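Local atomic coordinates of glutathione S-transferase (PDB entry 3AY8), a protein that probably transfers glutathione to electrophilic compounds, as a homodimeric silkworm member of the cytosolic glutathione transferase family. Residues 3-9 and 29-35; 57-61 and 74-79; 141-146 and 180-186. All coordinates share one frame; numbering follows the deposited sequence. Where two conformers were deposited one is given.

Contact 1: residues 3-9 and 29-35; sequences SLKLYHF and IQIEIVN
Tyr-7 meets Val-34 through two first torsions. Tyr-7 turns CG opposite its own carbonyl carbon (chi1 -65°), and Val-34, with CG1 placed opposite N (chi1 179°), is left with CG2 on the side of its backbone N, where that methyl reaches the tyrosine. The methyl lies at the ring edge, near its plane, with Val-34 CG2 3.9 Å from Tyr-7 CB. The two segments hold the parallel pair of a beta-alpha-beta unit of the thioredoxin-like domain: strand 5-8, helix 13-25, strand 30-33. Five backbone hydrogen bonds join them. Leu-4 O accepts from Gln-30 N at 2.8 Å, and Gln-30 O takes the nearly straight bond from Leu-6 N (173° at the hydrogen). Leu-6 O, Glu-32 O and His-8 O carry the ladder on to Val-34 N. Carbonyls are shared with CA-H groups too, as at Lys-5 CA, 3.4 Å from Gln-30 O.

Lys-5, Tyr-7, Gln-30 and Glu-32 share one face, and Tyr-7 there also packs on Leu-49 of helix 44-49. Glu-32 runs beside the tyrosine in the same direction, with Glu-32 CG 3.6 Å from Tyr-7 CD1. The salt bridge from Lys-5 NZ to Glu-32 OE1 is long, 3.7 Å, and doubtful, because Glu-32 has two conformers. Leu-6, His-8, Ile-31 and Ile-33 occupy the other face, where His-8 and Ile-31 touch helix 13-25. Beyond the strand ends, Phe-9 turns its ring edge-to-face with Phe-37, and Phe-9 CD1 comes to 3.2 Å from Val-34 O.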
loop_
_atom_site.group_PDB
_atom_site.type_symbol
_atom_site.label_atom_id
_atom_site.label_comp_id
_atom_site.label_asym_id
_atom_site.label_seq_id
_atom_site.Cartn_x
_atom_site.Cartn_y
_atom_site.Cartn_z
ATOM N N SER A 3 -26.196 12.925 0.203
ATOM C CA SER A 3 -25.715 12.193 1.371
ATOM C C SER A 3 -24.423 11.431 1.050
ATOM O O SER A 3 -24.271 10.892 -0.039
ATOM C CB SER A 3 -26.795 11.227 1.855
ATOM O OG SER A 3 -26.475 10.715 3.136
ATOM N N LEU A 4 -23.496 11.404 2.001
ATOM C CA LEU A 4 -22.253 10.650 1.874
ATOM C C LEU A 4 -22.537 9.137 1.909
ATOM O O LEU A 4 -23.233 8.656 2.804
ATOM C CB LEU A 4 -21.314 11.072 3.005
ATOM C CG LEU A 4 -19.868 10.584 3.047
ATOM C CD1 LEU A 4 -19.033 11.159 1.914
ATOM C CD2 LEU A 4 -19.250 10.938 4.388
ATOM N N LYS A 5 -22.013 8.396 0.931
ATOM C CA LYS A 5 -22.271 6.957 0.831
ATOM C C LYS A 5 -21.013 6.067 0.752
ATOM O O LYS A 5 -20.064 6.369 0.020
ATOM C CB LYS A 5 -23.195 6.676 -0.359
ATOM C CG LYS A 5 -23.655 5.227 -0.466
ATOM C CD LYS A 5 -25.164 5.115 -0.668
ATOM C CE LYS A 5 -25.598 5.363 -2.110
ATOM N NZ LYS A 5 -27.000 4.862 -2.353
ATOM N N LEU A 6 -21.026 4.967 1.501
ATOM C CA LEU A 6 -19.971 3.948 1.419
ATOM C C LEU A 6 -20.538 2.634 0.904
ATOM O O LEU A 6 -21.478 2.095 1.490
ATOM C CB LEU A 6 -19.305 3.737 2.783
ATOM C CG LEU A 6 -18.107 2.773 2.816
ATOM C CD1 LEU A 6 -16.893 3.390 2.141
ATOM C CD2 LEU A 6 -17.763 2.359 4.227
ATOM N N TYR A 7 -19.987 2.142 -0.203
ATOM C CA TYR A 7 -20.303 0.800 -0.681
ATOM C C TYR A 7 -19.359 -0.182 0.010
ATOM O O TYR A 7 -18.134 -0.102 -0.157
ATOM C CB TYR A 7 -20.205 0.716 -2.205
ATOM C CG TYR A 7 -21.240 1.592 -2.893
ATOM C CD1 TYR A 7 -22.458 1.053 -3.326
ATOM C CD2 TYR A 7 -21.022 2.962 -3.068
ATOM C CE1 TYR A 7 -23.425 1.854 -3.942
ATOM C CE2 TYR A 7 -21.976 3.772 -3.682
ATOM C CZ TYR A 7 -23.175 3.207 -4.111
ATOM O OH TYR A 7 -24.120 3.993 -4.718
ATOM N N HIS A 8 -19.946 -1.106 0.772
ATOM C CA HIS A 8 -19.230 -1.812 1.836
ATOM C C HIS A 8 -19.526 -3.303 1.823
ATOM O O HIS A 8 -20.681 -3.722 1.665
ATOM C CB HIS A 8 -19.620 -1.192 3.193
ATOM C CG HIS A 8 -18.988 -1.844 4.388
ATOM N ND1 HIS A 8 -19.719 -2.241 5.493
ATOM C CD2 HIS A 8 -17.695 -2.141 4.667
ATOM C CE1 HIS A 8 -18.901 -2.759 6.395
ATOM N NE2 HIS A 8 -17.671 -2.713 5.918
ATOM N N PHE A 9 -18.483 -4.108 1.994
ATOM C CA PHE A 9 -18.646 -5.551 2.173
ATOM C C PHE A 9 -18.080 -5.908 3.548
ATOM O O PHE A 9 -16.856 -5.938 3.707
ATOM C CB PHE A 9 -17.916 -6.311 1.046
ATOM C CG PHE A 9 -18.068 -7.827 1.096
ATOM C CD1 PHE A 9 -19.259 -8.427 1.510
ATOM C CD2 PHE A 9 -17.016 -8.648 0.694
ATOM C CE1 PHE A 9 -19.397 -9.826 1.524
ATOM C CE2 PHE A 9 -17.139 -10.041 0.702
ATOM C CZ PHE A 9 -18.335 -10.631 1.119
ATOM N N ILE A 29 -22.977 8.425 7.631
ATOM C CA ILE A 29 -22.759 7.875 6.290
ATOM C C ILE A 29 -23.798 6.841 5.966
ATOM O O ILE A 29 -24.145 6.009 6.817
ATOM C CB ILE A 29 -21.434 7.089 6.158
ATOM C CG1 ILE A 29 -20.676 7.011 7.474
ATOM C CG2 ILE A 29 -20.623 7.573 4.963
ATOM C CD1 ILE A 29 -20.348 5.602 7.830
ATOM N N GLN A 30 -24.288 6.883 4.732
ATOM C CA GLN A 30 -25.132 5.818 4.203
ATOM C C GLN A 30 -24.241 4.637 3.866
ATOM O O GLN A 30 -23.159 4.811 3.286
ATOM C CB GLN A 30 -25.851 6.258 2.931
ATOM C CG GLN A 30 -27.126 7.057 3.136
ATOM C CD GLN A 30 -27.917 7.227 1.839
ATOM O OE1 GLN A 30 -28.053 6.292 1.043
ATOM N NE2 GLN A 30 -28.438 8.424 1.624
ATOM N N ILE A 31 -24.689 3.444 4.227
ATOM C CA ILE A 31 -23.917 2.246 3.986
ATOM C C ILE A 31 -24.723 1.333 3.091
ATOM O O ILE A 31 -25.792 0.842 3.481
ATOM C CB ILE A 31 -23.547 1.510 5.296
ATOM C CG1 ILE A 31 -22.696 2.411 6.204
ATOM C CG2 ILE A 31 -22.817 0.181 4.986
ATOM C CD1 ILE A 31 -22.481 1.857 7.580
ATOM N N GLU A 32 -24.229 1.149 1.879
ATOM C CA GLU A 32 -24.817 0.203 0.945
ATOM C C GLU A 32 -24.015 -1.091 0.999
ATOM O O GLU A 32 -22.849 -1.107 0.612
ATOM C CB GLU A 32 -24.792 0.780 -0.467
ATOM C CG GLU A 32 -25.391 -0.138 -1.514
ATOM C CD GLU A 32 -26.829 0.197 -1.817
ATOM O OE1 GLU A 32 -27.065 1.178 -2.556
ATOM O OE2 GLU A 32 -27.721 -0.520 -1.319
ATOM N N ILE A 33 -24.639 -2.163 1.489
ATOM C CA ILE A 33 -23.988 -3.457 1.599
ATOM C C ILE A 33 -23.867 -4.081 0.213
ATOM O O ILE A 33 -24.846 -4.163 -0.532
ATOM C CB ILE A 33 -24.728 -4.409 2.582
ATOM C CG1 ILE A 33 -24.805 -3.800 4.000
ATOM C CG2 ILE A 33 -24.079 -5.796 2.600
ATOM C CD1 ILE A 33 -23.415 -3.517 4.664
ATOM N N VAL A 34 -22.651 -4.491 -0.132
ATOM C CA VAL A 34 -22.351 -5.082 -1.431
ATOM C C VAL A 34 -21.805 -6.477 -1.158
ATOM O O VAL A 34 -20.686 -6.628 -0.671
ATOM C CB VAL A 34 -21.321 -4.214 -2.226
ATOM C CG1 VAL A 34 -20.983 -4.838 -3.579
ATOM C CG2 VAL A 34 -21.848 -2.795 -2.427
ATOM N N ASN A 35 -22.611 -7.495 -1.444
ATOM C CA ASN A 35 -22.184 -8.872 -1.239
ATOM C C ASN A 35 -21.331 -9.347 -2.414
ATOM O O ASN A 35 -21.853 -9.773 -3.447
ATOM C CB ASN A 35 -23.391 -9.793 -1.024
ATOM C CG ASN A 35 -22.992 -11.212 -0.669
ATOM O OD1 ASN A 35 -21.826 -11.600 -0.791
ATOM N ND2 ASN A 35 -23.963 -12.001 -0.226
#

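Contact 2: residues 57-61 and 74-79; sequences TLDDN and YLADKY
Asp-60 reaches from the end of strand 57-60 to three side chains of helix 68-79. Asp-60 CB is 4.0 Å from Tyr-74 OH and also packs on Leu-4 of segment 3-9. With CG opposite the backbone N (chi1 179°), the carboxylate is carried toward the helix. Asp-60 OD1 lies 3.1 Å from Tyr-79 OH, but the main grip is on OD2, which accepts three times. Tyr-74 OH gives Asp-60 OD2 a very short hydrogen bond of 2.5 Å, the oxygen lying at the edge of that ring, whose plane is 58° from the carboxylate. Tyr-79 OH donates from the far end of its ring at 2.9 Å, meeting Asp-60 OD2 on the syn side and 33° out of the carboxylate plane. Lys-78 NZ adds a weak, salt-bridging bond to Asp-60 OD2 at 3.3 Å, its chain bending past the face of Tyr-79. Three donors on one oxygen would probably favour the ionised acid. A leucine here would probably leave Lys-78 without its counter-charge and the two phenol hydroxyls without their shared acceptor.

Two residues back, Leu-58 CD2 packs 3.7 Å from Tyr-74 CD2 and 3.8 Å from Leu-75 CD2, an apolar layer beside the polar cluster. The axes of strand 57-60 and helix segment 74-79 pass 12.1 Å apart, a gap spanned by side chains. Leu-75 also ties helix 68-79 to helix 13-25, while Tyr-74 faces both Phe-63 and Leu-65 of the hairpin and the second subunit, where its OH bonds Gln-91 of that chain.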
loop_
_atom_site.group_PDB
_atom_site.type_symbol
_atom_site.label_atom_id
_atom_site.label_comp_id
_atom_site.label_asym_id
_atom_site.label_seq_id
_atom_site.Cartn_x
_atom_site.Cartn_y
_atom_site.Cartn_z
ATOM N N THR A 57 -15.979 1.526 -1.821
ATOM C CA THR A 57 -16.067 2.684 -2.705
ATOM C C THR A 57 -16.879 3.752 -1.973
ATOM O O THR A 57 -17.955 3.468 -1.437
ATOM C CB THR A 57 -16.743 2.324 -4.041
ATOM O OG1 THR A 57 -15.897 1.449 -4.793
ATOM C CG2 THR A 57 -17.059 3.575 -4.886
ATOM N N LEU A 58 -16.334 4.962 -1.928
ATOM C CA LEU A 58 -17.019 6.096 -1.366
ATOM C C LEU A 58 -17.651 6.920 -2.500
ATOM O O LEU A 58 -16.999 7.200 -3.506
ATOM C CB LEU A 58 -16.033 6.955 -0.577
ATOM C CG LEU A 58 -16.574 8.141 0.228
ATOM C CD1 LEU A 58 -17.259 7.685 1.524
ATOM C CD2 LEU A 58 -15.463 9.128 0.525
ATOM N N ASP A 59 -18.920 7.280 -2.335
ATOM C CA ASP A 59 -19.566 8.281 -3.196
ATOM C C ASP A 59 -19.889 9.511 -2.349
ATOM O O ASP A 59 -20.861 9.523 -1.588
ATOM C CB ASP A 59 -20.832 7.714 -3.847
ATOM C CG ASP A 59 -21.462 8.674 -4.871
ATOM O OD1 ASP A 59 -21.200 9.898 -4.842
ATOM O OD2 ASP A 59 -22.233 8.190 -5.714
ATOM N N ASP A 60 -19.036 10.524 -2.457
ATOM C CA ASP A 60 -19.242 11.789 -1.777
ATOM C C ASP A 60 -19.780 12.806 -2.782
ATOM O O ASP A 60 -18.999 13.520 -3.432
ATOM C CB ASP A 60 -17.933 12.299 -1.175
ATOM C CG ASP A 60 -18.091 13.640 -0.473
ATOM O OD1 ASP A 60 -19.218 14.174 -0.415
ATOM O OD2 ASP A 60 -17.084 14.170 0.022
ATOM N N ASN A 61 -21.107 12.843 -2.921
ATOM C CA ASN A 61 -21.787 13.831 -3.772
ATOM C C ASN A 61 -21.268 13.735 -5.214
ATOM O O ASN A 61 -20.914 14.739 -5.835
ATOM C CB ASN A 61 -21.623 15.253 -3.201
ATOM C CG ASN A 61 -22.184 15.407 -1.762
ATOM O OD1 ASN A 61 -23.001 16.291 -1.503
ATOM N ND2 ASN A 61 -21.732 14.560 -0.829
ATOM N N TYR A 74 -9.096 10.981 3.103
ATOM C CA TYR A 74 -10.012 11.954 2.512
ATOM C C TYR A 74 -11.113 12.350 3.510
ATOM O O TYR A 74 -11.372 13.542 3.722
ATOM C CB TYR A 74 -10.632 11.388 1.240
ATOM C CG TYR A 74 -11.741 12.255 0.694
ATOM C CD1 TYR A 74 -11.449 13.450 0.029
ATOM C CD2 TYR A 74 -13.074 11.901 0.862
ATOM C CE1 TYR A 74 -12.460 14.261 -0.452
ATOM C CE2 TYR A 74 -14.098 12.706 0.381
ATOM C CZ TYR A 74 -13.783 13.885 -0.276
ATOM O OH TYR A 74 -14.778 14.693 -0.776
ATOM N N LEU A 75 -11.744 11.341 4.118
ATOM C CA LEU A 75 -12.736 11.570 5.172
ATOM C C LEU A 75 -12.182 12.351 6.366
ATOM O O LEU A 75 -12.846 13.263 6.877
ATOM C CB LEU A 75 -13.335 10.237 5.650
ATOM C CG LEU A 75 -14.173 9.444 4.653
ATOM C CD1 LEU A 75 -14.694 8.165 5.309
ATOM C CD2 LEU A 75 -15.349 10.283 4.160
ATOM N N ALA A 76 -10.978 11.995 6.814
ATOM C CA ALA A 76 -10.381 12.671 7.962
ATOM C C ALA A 76 -10.139 14.171 7.689
ATOM O O ALA A 76 -10.491 15.014 8.520
ATOM C CB ALA A 76 -9.116 11.984 8.400
ATOM N N ASP A 77 -9.561 14.492 6.526
ATOM C CA ASP A 77 -9.307 15.890 6.148
ATOM C C ASP A 77 -10.597 16.656 5.790
ATOM O O ASP A 77 -10.736 17.819 6.144
ATOM C CB ASP A 77 -8.284 15.985 4.998
ATOM C CG ASP A 77 -6.831 15.929 5.479
ATOM O OD1 ASP A 77 -6.583 16.048 6.698
ATOM O OD2 ASP A 77 -5.917 15.773 4.634
ATOM N N LYS A 78 -11.532 16.004 5.101
ATOM C CA LYS A 78 -12.748 16.689 4.666
ATOM C C LYS A 78 -13.760 16.917 5.810
ATOM O O LYS A 78 -14.345 17.998 5.907
ATOM C CB LYS A 78 -13.390 15.964 3.471
ATOM C CG LYS A 78 -14.621 16.655 2.882
ATOM C CD LYS A 78 -14.283 17.562 1.721
ATOM C CE LYS A 78 -15.519 18.305 1.222
ATOM N NZ LYS A 78 -16.485 17.405 0.491
ATOM N N TYR A 79 -13.935 15.921 6.677
ATOM C CA TYR A 79 -15.001 15.951 7.689
ATOM C C TYR A 79 -14.535 15.897 9.144
ATOM O O TYR A 79 -15.347 16.067 10.056
ATOM C CB TYR A 79 -16.045 14.854 7.405
ATOM C CG TYR A 79 -16.677 14.994 6.036
ATOM C CD1 TYR A 79 -17.573 16.031 5.764
ATOM C CD2 TYR A 79 -16.354 14.116 5.007
ATOM C CE1 TYR A 79 -18.134 16.188 4.492
ATOM C CE2 TYR A 79 -16.910 14.253 3.739
ATOM C CZ TYR A 79 -17.802 15.294 3.490
ATOM O OH TYR A 79 -18.350 15.440 2.240
#

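Contact 3: residues 141-146 and 180-186; sequences LNQFLE and FPNIQRW
Asn-142 accepts twice from Asn-182, through its side-chain OD1 and its backbone O. Asn-142 OD1 points at the first turn of helix 181-190, accepting from Asn-182 N at 2.9 Å and weakly from Ile-183 N at 3.5 Å. Besides its backbone N, Asn-182, whose CG lies beside that nitrogen (chi1 -60°), spends both hydrogens of ND2: from Asn-182 ND2 one goes to Asn-142 O at 3.0 Å, the other to Glu-146 OE1 at 2.7 Å, both acceptors close to the amide plane. Arg-185 supplies the second polar grip. Its end-on pair closes on a single oxygen in the guanidinium plane: Arg-185 NH2 lies 2.8 Å from Leu-145 O, on a lone pair, and Arg-185 NH1 3.0 Å from it, tilted from the carbonyl plane. NH2 bonds Lys-149 O as well, so the arginine ties together the last turn of helix 128-147 and the chain that follows.

Both helices belong to the all-helical C-terminal domain of the glutathione transferase fold; segments 141-146 and 181-186 cross at 69°, their axes 8.0 Å apart.

In the apolar packing, Leu-145 is a knob in the hole formed by Asn-182, Ile-183, Arg-185 and Trp-186. Its CD1 lies over one face of the indole, offset toward the rim, while Leu-145 CD2 is 3.6 Å from Trp-186 CD1. The indole NE1 is bonded to Asp-160 of helix 158-173. Leu-141 crosses Ile-183 at about a right angle, branch ends touching, and the CB of Asn-142 rests obliquely against the ring of Phe-180.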
loop_
_atom_site.group_PDB
_atom_site.type_symbol
_atom_site.label_atom_id
_atom_site.label_comp_id
_atom_site.label_asym_id
_atom_site.label_seq_id
_atom_site.Cartn_x
_atom_site.Cartn_y
_atom_site.Cartn_z
ATOM N N LEU A 141 5.206 -4.774 13.430
ATOM C CA LEU A 141 4.064 -4.112 14.065
ATOM C C LEU A 141 4.238 -4.125 15.584
ATOM O O LEU A 141 3.980 -3.137 16.249
ATOM C CB LEU A 141 2.741 -4.795 13.687
ATOM C CG LEU A 141 1.467 -4.244 14.358
ATOM C CD1 LEU A 141 1.307 -2.688 14.181
ATOM C CD2 LEU A 141 0.209 -4.992 13.875
ATOM N N ASN A 142 4.663 -5.262 16.117
ATOM C CA ASN A 142 4.889 -5.392 17.547
ATOM C C ASN A 142 5.904 -4.356 18.060
ATOM O O ASN A 142 5.740 -3.823 19.154
ATOM C CB ASN A 142 5.325 -6.811 17.904
ATOM C CG ASN A 142 5.468 -7.009 19.412
ATOM O OD1 ASN A 142 4.497 -6.924 20.161
ATOM N ND2 ASN A 142 6.680 -7.270 19.852
ATOM N N GLN A 143 6.920 -4.067 17.249
ATOM C CA GLN A 143 7.910 -3.013 17.544
ATOM C C GLN A 143 7.343 -1.592 17.469
ATOM O O GLN A 143 7.628 -0.775 18.359
ATOM C CB GLN A 143 9.167 -3.137 16.664
ATOM C CG GLN A 143 10.050 -4.342 17.012
ATOM C CD GLN A 143 10.350 -4.442 18.512
ATOM O OE1 GLN A 143 10.886 -3.515 19.119
ATOM N NE2 GLN A 143 9.990 -5.564 19.108
ATOM N N PHE A 144 6.541 -1.292 16.440
ATOM C CA PHE A 144 5.846 0.016 16.381
ATOM C C PHE A 144 5.171 0.299 17.722
ATOM O O PHE A 144 5.255 1.405 18.257
ATOM C CB PHE A 144 4.753 0.062 15.290
ATOM C CG PHE A 144 5.245 -0.196 13.889
ATOM C CD1 PHE A 144 6.574 0.028 13.527
ATOM C CD2 PHE A 144 4.354 -0.620 12.917
ATOM C CE1 PHE A 144 7.008 -0.222 12.213
ATOM C CE2 PHE A 144 4.769 -0.855 11.615
ATOM C CZ PHE A 144 6.094 -0.668 11.264
ATOM N N LEU A 145 4.516 -0.725 18.259
ATOM C CA LEU A 145 3.709 -0.603 19.471
ATOM C C LEU A 145 4.519 -0.714 20.776
ATOM O O LEU A 145 3.948 -0.717 21.864
ATOM C CB LEU A 145 2.584 -1.641 19.438
ATOM C CG LEU A 145 1.525 -1.412 18.359
ATOM C CD1 LEU A 145 0.734 -2.684 18.118
ATOM C CD2 LEU A 145 0.599 -0.237 18.726
ATOM N N GLU A 146 5.838 -0.817 20.656
ATOM C CA GLU A 146 6.734 -0.786 21.815
ATOM C C GLU A 146 6.999 0.668 22.196
ATOM O O GLU A 146 7.128 0.998 23.375
ATOM C CB GLU A 146 8.061 -1.494 21.488
ATOM C CG GLU A 146 9.114 -1.459 22.620
ATOM C CD GLU A 146 8.726 -2.311 23.807
ATOM O OE1 GLU A 146 8.045 -3.345 23.617
ATOM O OE2 GLU A 146 9.097 -1.947 24.940
ATOM N N PHE A 180 3.927 -11.640 20.505
ATOM C CA PHE A 180 3.819 -10.194 20.317
ATOM C C PHE A 180 2.955 -9.509 21.369
ATOM O O PHE A 180 1.809 -9.137 21.088
ATOM C CB PHE A 180 3.337 -9.869 18.894
ATOM C CG PHE A 180 4.007 -10.686 17.824
ATOM C CD1 PHE A 180 5.382 -10.583 17.602
ATOM C CD2 PHE A 180 3.261 -11.554 17.028
ATOM C CE1 PHE A 180 6.001 -11.342 16.609
ATOM C CE2 PHE A 180 3.866 -12.313 16.033
ATOM C CZ PHE A 180 5.243 -12.210 15.823
ATOM N N PRO A 181 3.505 -9.324 22.592
ATOM C CA PRO A 181 2.704 -8.760 23.680
ATOM C C PRO A 181 2.180 -7.344 23.400
ATOM O O PRO A 181 1.121 -6.982 23.912
ATOM C CB PRO A 181 3.667 -8.761 24.896
ATOM C CG PRO A 181 5.037 -8.965 24.334
ATOM C CD PRO A 181 4.856 -9.725 23.042
ATOM N N ASN A 182 2.903 -6.557 22.603
ATOM C CA ASN A 182 2.453 -5.186 22.275
ATOM C C ASN A 182 1.207 -5.146 21.386
ATOM O O ASN A 182 0.342 -4.296 21.577
ATOM C CB ASN A 182 3.589 -4.339 21.683
ATOM C CG ASN A 182 4.777 -4.200 22.642
ATOM O OD1 ASN A 182 4.603 -4.103 23.858
ATOM N ND2 ASN A 182 5.979 -4.192 22.091
ATOM N N ILE A 183 1.127 -6.068 20.426
ATOM C CA ILE A 183 -0.094 -6.270 19.631
ATOM C C ILE A 183 -1.249 -6.736 20.527
ATOM O O ILE A 183 -2.382 -6.266 20.386
ATOM C CB ILE A 183 0.097 -7.283 18.450
ATOM C CG1 ILE A 183 1.250 -6.841 17.523
ATOM C CG2 ILE A 183 -1.220 -7.422 17.638
ATOM C CD1 ILE A 183 1.537 -7.790 16.357
ATOM N N GLN A 184 -0.965 -7.668 21.438
ATOM C CA GLN A 184 -1.988 -8.145 22.390
ATOM C C GLN A 184 -2.586 -7.000 23.202
ATOM O O GLN A 184 -3.798 -6.925 23.368
ATOM C CB GLN A 184 -1.420 -9.219 23.329
ATOM C CG GLN A 184 -1.074 -10.523 22.625
ATOM C CD GLN A 184 -0.532 -11.568 23.569
ATOM O OE1 GLN A 184 0.473 -11.351 24.247
ATOM N NE2 GLN A 184 -1.180 -12.719 23.601
ATOM N N ARG A 185 -1.732 -6.096 23.678
ATOM C CA ARG A 185 -2.177 -4.914 24.420
ATOM C C ARG A 185 -3.030 -3.995 23.529
ATOM O O ARG A 185 -4.119 -3.546 23.911
ATOM C CB ARG A 185 -0.961 -4.134 24.930
ATOM C CG ARG A 185 -1.311 -2.816 25.655
ATOM C CD ARG A 185 -0.122 -1.854 25.710
ATOM N NE ARG A 185 0.061 -1.120 24.453
ATOM C CZ ARG A 185 1.190 -1.067 23.745
ATOM N NH1 ARG A 185 2.282 -1.713 24.153
ATOM N NH2 ARG A 185 1.232 -0.354 22.620
ATOM N N TRP A 186 -2.513 -3.712 22.341
ATOM C CA TRP A 186 -3.141 -2.761 21.435
ATOM C C TRP A 186 -4.505 -3.254 20.945
ATOM O O TRP A 186 -5.435 -2.460 20.813
ATOM C CB TRP A 186 -2.174 -2.461 20.282
ATOM C CG TRP A 186 -2.753 -1.815 19.065
ATOM C CD1 TRP A 186 -2.950 -0.486 18.861
ATOM C CD2 TRP A 186 -3.167 -2.476 17.857
ATOM N NE1 TRP A 186 -3.468 -0.271 17.601
ATOM C CE2 TRP A 186 -3.608 -1.475 16.964
ATOM C CE3 TRP A 186 -3.201 -3.817 17.445
ATOM C CZ2 TRP A 186 -4.093 -1.768 15.684
ATOM C CZ3 TRP A 186 -3.674 -4.114 16.174
ATOM C CH2 TRP A 186 -4.123 -3.089 15.307
#

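Overall arrangement
Contacts 1 and 2 belong to the thioredoxin-like domain and share its sheet: strands 5-8 and 57-60 are neighbours, joined by probable backbone hydrogen bonds between Tyr-7 and Thr-57 and between Lys-5 and Asp-59, and the contact centres lie 12 Å apart. Contact 1 is held chiefly by backbone bonds to an outer strand of the chain's sheet and is partly buried. Contact 2 is buried, works through side chains alone, and adjoins the second subunit. Contact 3, also partly buried, stands in the helical domain on the opposite side of the chain's centre, its centre about 30 Å from that of contact 2; it spreads its bonds over backbone carbonyls, an amide oxygen and a carboxylate, whereas contact 2 gathers them on one oxygen.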